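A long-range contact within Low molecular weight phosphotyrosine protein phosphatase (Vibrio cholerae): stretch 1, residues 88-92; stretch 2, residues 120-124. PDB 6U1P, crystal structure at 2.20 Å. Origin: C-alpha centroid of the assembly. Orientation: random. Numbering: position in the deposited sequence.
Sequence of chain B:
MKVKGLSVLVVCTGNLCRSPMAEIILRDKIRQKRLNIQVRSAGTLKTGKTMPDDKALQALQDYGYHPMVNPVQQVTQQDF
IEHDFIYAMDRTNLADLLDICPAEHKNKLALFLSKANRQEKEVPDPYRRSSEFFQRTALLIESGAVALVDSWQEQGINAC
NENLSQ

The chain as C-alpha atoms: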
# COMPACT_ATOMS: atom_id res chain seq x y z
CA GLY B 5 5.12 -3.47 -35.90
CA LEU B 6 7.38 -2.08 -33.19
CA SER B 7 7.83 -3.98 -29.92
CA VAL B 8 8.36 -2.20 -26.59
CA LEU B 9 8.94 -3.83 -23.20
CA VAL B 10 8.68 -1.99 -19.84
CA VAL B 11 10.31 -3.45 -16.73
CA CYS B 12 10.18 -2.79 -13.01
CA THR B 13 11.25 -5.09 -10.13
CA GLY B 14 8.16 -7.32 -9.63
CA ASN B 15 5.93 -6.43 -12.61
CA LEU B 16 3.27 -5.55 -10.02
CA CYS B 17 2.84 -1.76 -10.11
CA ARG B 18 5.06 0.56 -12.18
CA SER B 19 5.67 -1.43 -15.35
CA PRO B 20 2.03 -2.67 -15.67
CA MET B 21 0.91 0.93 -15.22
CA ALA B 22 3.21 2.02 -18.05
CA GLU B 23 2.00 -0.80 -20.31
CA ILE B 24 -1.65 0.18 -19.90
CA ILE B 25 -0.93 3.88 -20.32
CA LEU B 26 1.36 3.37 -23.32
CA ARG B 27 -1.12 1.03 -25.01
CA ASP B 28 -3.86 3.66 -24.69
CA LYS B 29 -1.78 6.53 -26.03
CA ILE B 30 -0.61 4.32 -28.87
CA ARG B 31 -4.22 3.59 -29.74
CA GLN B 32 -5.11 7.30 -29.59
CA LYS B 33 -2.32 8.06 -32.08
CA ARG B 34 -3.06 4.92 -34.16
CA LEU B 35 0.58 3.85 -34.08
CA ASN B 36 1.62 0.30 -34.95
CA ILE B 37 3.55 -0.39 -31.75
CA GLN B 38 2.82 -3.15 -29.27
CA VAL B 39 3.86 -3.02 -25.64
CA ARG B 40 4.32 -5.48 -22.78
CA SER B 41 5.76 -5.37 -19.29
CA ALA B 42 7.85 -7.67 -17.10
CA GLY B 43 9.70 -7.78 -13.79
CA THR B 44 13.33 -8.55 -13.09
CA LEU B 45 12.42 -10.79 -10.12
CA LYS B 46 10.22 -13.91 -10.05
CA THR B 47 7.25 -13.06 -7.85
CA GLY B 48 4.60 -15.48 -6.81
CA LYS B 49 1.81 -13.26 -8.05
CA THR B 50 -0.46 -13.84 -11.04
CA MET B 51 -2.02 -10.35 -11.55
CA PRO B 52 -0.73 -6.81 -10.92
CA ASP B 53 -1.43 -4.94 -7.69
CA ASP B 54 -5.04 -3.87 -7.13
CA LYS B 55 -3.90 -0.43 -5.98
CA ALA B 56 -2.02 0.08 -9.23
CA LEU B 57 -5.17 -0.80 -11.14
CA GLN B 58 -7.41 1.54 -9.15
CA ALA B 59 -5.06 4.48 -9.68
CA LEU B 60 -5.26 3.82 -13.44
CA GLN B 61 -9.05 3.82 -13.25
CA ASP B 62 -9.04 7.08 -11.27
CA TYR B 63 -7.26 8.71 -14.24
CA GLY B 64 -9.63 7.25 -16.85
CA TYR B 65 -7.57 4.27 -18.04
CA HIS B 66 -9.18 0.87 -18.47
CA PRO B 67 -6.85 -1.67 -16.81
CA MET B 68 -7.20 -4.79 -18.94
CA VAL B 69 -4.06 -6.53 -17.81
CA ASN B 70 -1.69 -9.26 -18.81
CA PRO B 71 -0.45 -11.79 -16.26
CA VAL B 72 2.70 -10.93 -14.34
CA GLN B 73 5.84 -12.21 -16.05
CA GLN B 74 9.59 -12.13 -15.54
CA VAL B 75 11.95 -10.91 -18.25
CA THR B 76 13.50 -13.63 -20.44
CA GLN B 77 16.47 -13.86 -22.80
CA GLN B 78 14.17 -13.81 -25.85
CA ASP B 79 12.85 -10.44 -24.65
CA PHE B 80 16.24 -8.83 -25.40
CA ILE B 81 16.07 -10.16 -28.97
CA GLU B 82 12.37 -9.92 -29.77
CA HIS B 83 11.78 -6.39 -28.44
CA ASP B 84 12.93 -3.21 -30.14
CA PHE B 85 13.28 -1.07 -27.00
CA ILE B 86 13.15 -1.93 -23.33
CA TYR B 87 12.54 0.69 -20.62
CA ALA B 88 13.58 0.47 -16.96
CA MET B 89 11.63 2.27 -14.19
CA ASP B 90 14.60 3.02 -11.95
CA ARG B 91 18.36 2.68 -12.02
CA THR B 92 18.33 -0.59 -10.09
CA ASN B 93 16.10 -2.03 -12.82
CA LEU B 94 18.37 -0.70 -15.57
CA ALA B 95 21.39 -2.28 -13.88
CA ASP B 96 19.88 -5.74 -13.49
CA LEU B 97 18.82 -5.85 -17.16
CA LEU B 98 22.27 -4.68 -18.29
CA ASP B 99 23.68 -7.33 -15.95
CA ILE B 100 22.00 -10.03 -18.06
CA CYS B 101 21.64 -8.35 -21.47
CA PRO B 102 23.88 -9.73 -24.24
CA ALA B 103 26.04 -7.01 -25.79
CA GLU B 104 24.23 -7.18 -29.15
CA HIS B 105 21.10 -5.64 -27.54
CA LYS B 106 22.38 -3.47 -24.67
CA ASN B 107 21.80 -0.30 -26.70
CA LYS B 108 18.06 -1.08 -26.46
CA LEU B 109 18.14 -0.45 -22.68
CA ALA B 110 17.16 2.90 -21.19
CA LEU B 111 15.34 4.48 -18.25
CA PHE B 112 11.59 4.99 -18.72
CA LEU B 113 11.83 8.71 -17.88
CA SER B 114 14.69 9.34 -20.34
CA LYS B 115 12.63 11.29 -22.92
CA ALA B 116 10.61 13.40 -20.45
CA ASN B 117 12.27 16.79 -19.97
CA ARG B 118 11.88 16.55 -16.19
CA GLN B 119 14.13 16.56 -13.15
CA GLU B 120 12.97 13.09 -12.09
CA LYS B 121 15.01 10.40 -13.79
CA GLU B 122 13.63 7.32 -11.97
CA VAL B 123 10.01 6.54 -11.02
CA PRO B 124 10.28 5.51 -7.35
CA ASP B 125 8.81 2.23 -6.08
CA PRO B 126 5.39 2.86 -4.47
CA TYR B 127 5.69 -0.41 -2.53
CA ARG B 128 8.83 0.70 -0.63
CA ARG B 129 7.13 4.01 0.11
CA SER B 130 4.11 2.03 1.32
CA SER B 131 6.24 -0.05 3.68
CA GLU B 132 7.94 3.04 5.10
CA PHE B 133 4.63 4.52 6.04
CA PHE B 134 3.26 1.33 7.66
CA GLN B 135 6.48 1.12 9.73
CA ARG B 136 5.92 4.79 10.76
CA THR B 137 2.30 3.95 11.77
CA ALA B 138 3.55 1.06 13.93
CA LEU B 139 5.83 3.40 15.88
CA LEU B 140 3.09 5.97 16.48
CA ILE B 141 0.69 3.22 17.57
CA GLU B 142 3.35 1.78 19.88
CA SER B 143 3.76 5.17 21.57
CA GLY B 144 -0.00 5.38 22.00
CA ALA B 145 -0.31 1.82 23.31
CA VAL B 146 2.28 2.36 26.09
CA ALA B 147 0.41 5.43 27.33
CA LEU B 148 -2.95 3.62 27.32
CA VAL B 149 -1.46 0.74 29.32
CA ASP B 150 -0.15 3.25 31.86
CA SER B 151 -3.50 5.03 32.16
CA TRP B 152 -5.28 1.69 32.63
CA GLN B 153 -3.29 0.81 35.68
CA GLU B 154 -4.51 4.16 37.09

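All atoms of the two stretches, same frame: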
# COMPACT_ATOMS: atom_id res chain seq x y z
N ALA B 88 13.45 0.74 -18.38
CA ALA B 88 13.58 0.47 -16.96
C ALA B 88 13.01 1.63 -16.14
O ALA B 88 13.22 2.79 -16.47
CB ALA B 88 15.05 0.27 -16.60
N MET B 89 12.29 1.28 -15.05
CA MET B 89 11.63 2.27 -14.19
C MET B 89 12.59 3.01 -13.28
O MET B 89 12.37 4.19 -12.96
CB MET B 89 10.54 1.59 -13.35
CG MET B 89 9.34 1.16 -14.15
SD MET B 89 8.43 2.54 -14.86
CE MET B 89 8.24 1.92 -16.53
N ASP B 90 13.65 2.36 -12.82
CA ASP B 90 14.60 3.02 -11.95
C ASP B 90 15.97 2.46 -12.27
O ASP B 90 16.10 1.50 -13.05
CB ASP B 90 14.22 2.86 -10.45
CG ASP B 90 14.29 1.41 -9.95
OD1 ASP B 90 15.21 0.64 -10.34
OD2 ASP B 90 13.42 1.05 -9.12
N ARG B 91 16.99 3.05 -11.67
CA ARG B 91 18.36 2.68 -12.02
C ARG B 91 18.66 1.23 -11.64
O ARG B 91 19.32 0.51 -12.40
CB ARG B 91 19.35 3.63 -11.36
CG ARG B 91 19.42 4.96 -12.06
CD ARG B 91 20.33 5.94 -11.35
NE ARG B 91 20.12 7.28 -11.87
CZ ARG B 91 20.45 7.67 -13.10
NH1 ARG B 91 21.01 6.82 -13.95
NH2 ARG B 91 20.21 8.92 -13.49
N THR B 92 18.14 0.79 -10.49
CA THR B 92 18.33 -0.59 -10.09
C THR B 92 17.78 -1.55 -11.14
O THR B 92 18.39 -2.59 -11.43
CB THR B 92 17.66 -0.82 -8.73
OG1 THR B 92 18.17 0.13 -7.78
CG2 THR B 92 17.91 -2.25 -8.23
N GLU B 120 13.00 14.48 -12.52
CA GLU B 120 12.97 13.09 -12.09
C GLU B 120 13.53 12.21 -13.18
O GLU B 120 13.12 12.33 -14.34
CB GLU B 120 11.53 12.63 -11.77
CG GLU B 120 10.86 13.31 -10.61
CD GLU B 120 10.27 14.65 -10.98
OE1 GLU B 120 9.80 15.37 -10.07
OE2 GLU B 120 10.29 15.00 -12.18
N LYS B 121 14.51 11.37 -12.83
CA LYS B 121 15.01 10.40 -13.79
C LYS B 121 14.55 8.97 -13.54
O LYS B 121 14.53 8.18 -14.48
CB LYS B 121 16.55 10.42 -13.81
N GLU B 122 14.17 8.63 -12.31
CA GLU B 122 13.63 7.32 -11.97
C GLU B 122 12.23 7.49 -11.38
O GLU B 122 11.99 8.47 -10.66
CB GLU B 122 14.54 6.60 -10.96
CG GLU B 122 16.03 6.68 -11.29
CD GLU B 122 16.93 6.24 -10.14
OE1 GLU B 122 16.82 5.08 -9.69
OE2 GLU B 122 17.77 7.04 -9.69
N VAL B 123 11.32 6.58 -11.69
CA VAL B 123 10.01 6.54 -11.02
C VAL B 123 10.17 5.69 -9.76
O VAL B 123 10.52 4.50 -9.87
CB VAL B 123 8.90 6.02 -11.94
CG1 VAL B 123 8.83 6.82 -13.24
CG2 VAL B 123 9.09 4.61 -12.30
N PRO B 124 10.03 6.27 -8.58
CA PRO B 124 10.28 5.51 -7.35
C PRO B 124 9.20 4.46 -7.07
O PRO B 124 8.04 4.60 -7.44
CB PRO B 124 10.32 6.59 -6.27
CG PRO B 124 9.48 7.70 -6.83
CD PRO B 124 9.69 7.68 -8.32

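A carboxylate that serves a helix start and a cation at once is an economical way to join two distant pieces of chain, and Glu122 illustrates it well. Its CA-to-CB bond points toward the other stretch, and with chi1 m and chi2 t the side chain reaches Arg91 at the first turn of a helix, where backbone NH groups lack partners within the helix itself. Arg91 N donates a nearly linear hydrogen bond to Glu122 OE1 (2.8 Å, 171°), while Arg91 NE forms a salt bridge with Glu122 OE2 at 3.2 Å. Both oxygens are thus engaged by one residue. Asp90, at the N-cap position, caps a backbone N just past the stretch, so the two acids share the task of satisfying the helix start.

Next to this polar clasp the main chains meet directly: Val123 N donates to Met89 O (2.9 Å, 151°), and Glu122 CA lies 3.5 Å from the same Met89 O in a CA-H...O contact. Deeper in, the buried Met89 and Val123 bring apolar side chains together, SD of Met89 lying 3.4 Å from CG2 of Val123. At the exposed side, Arg91 NH2 approaches Lys121 CB at 4.0 Å; the lysine is unmodelled beyond CB. Altogether 311 Å² is buried, counting both sides.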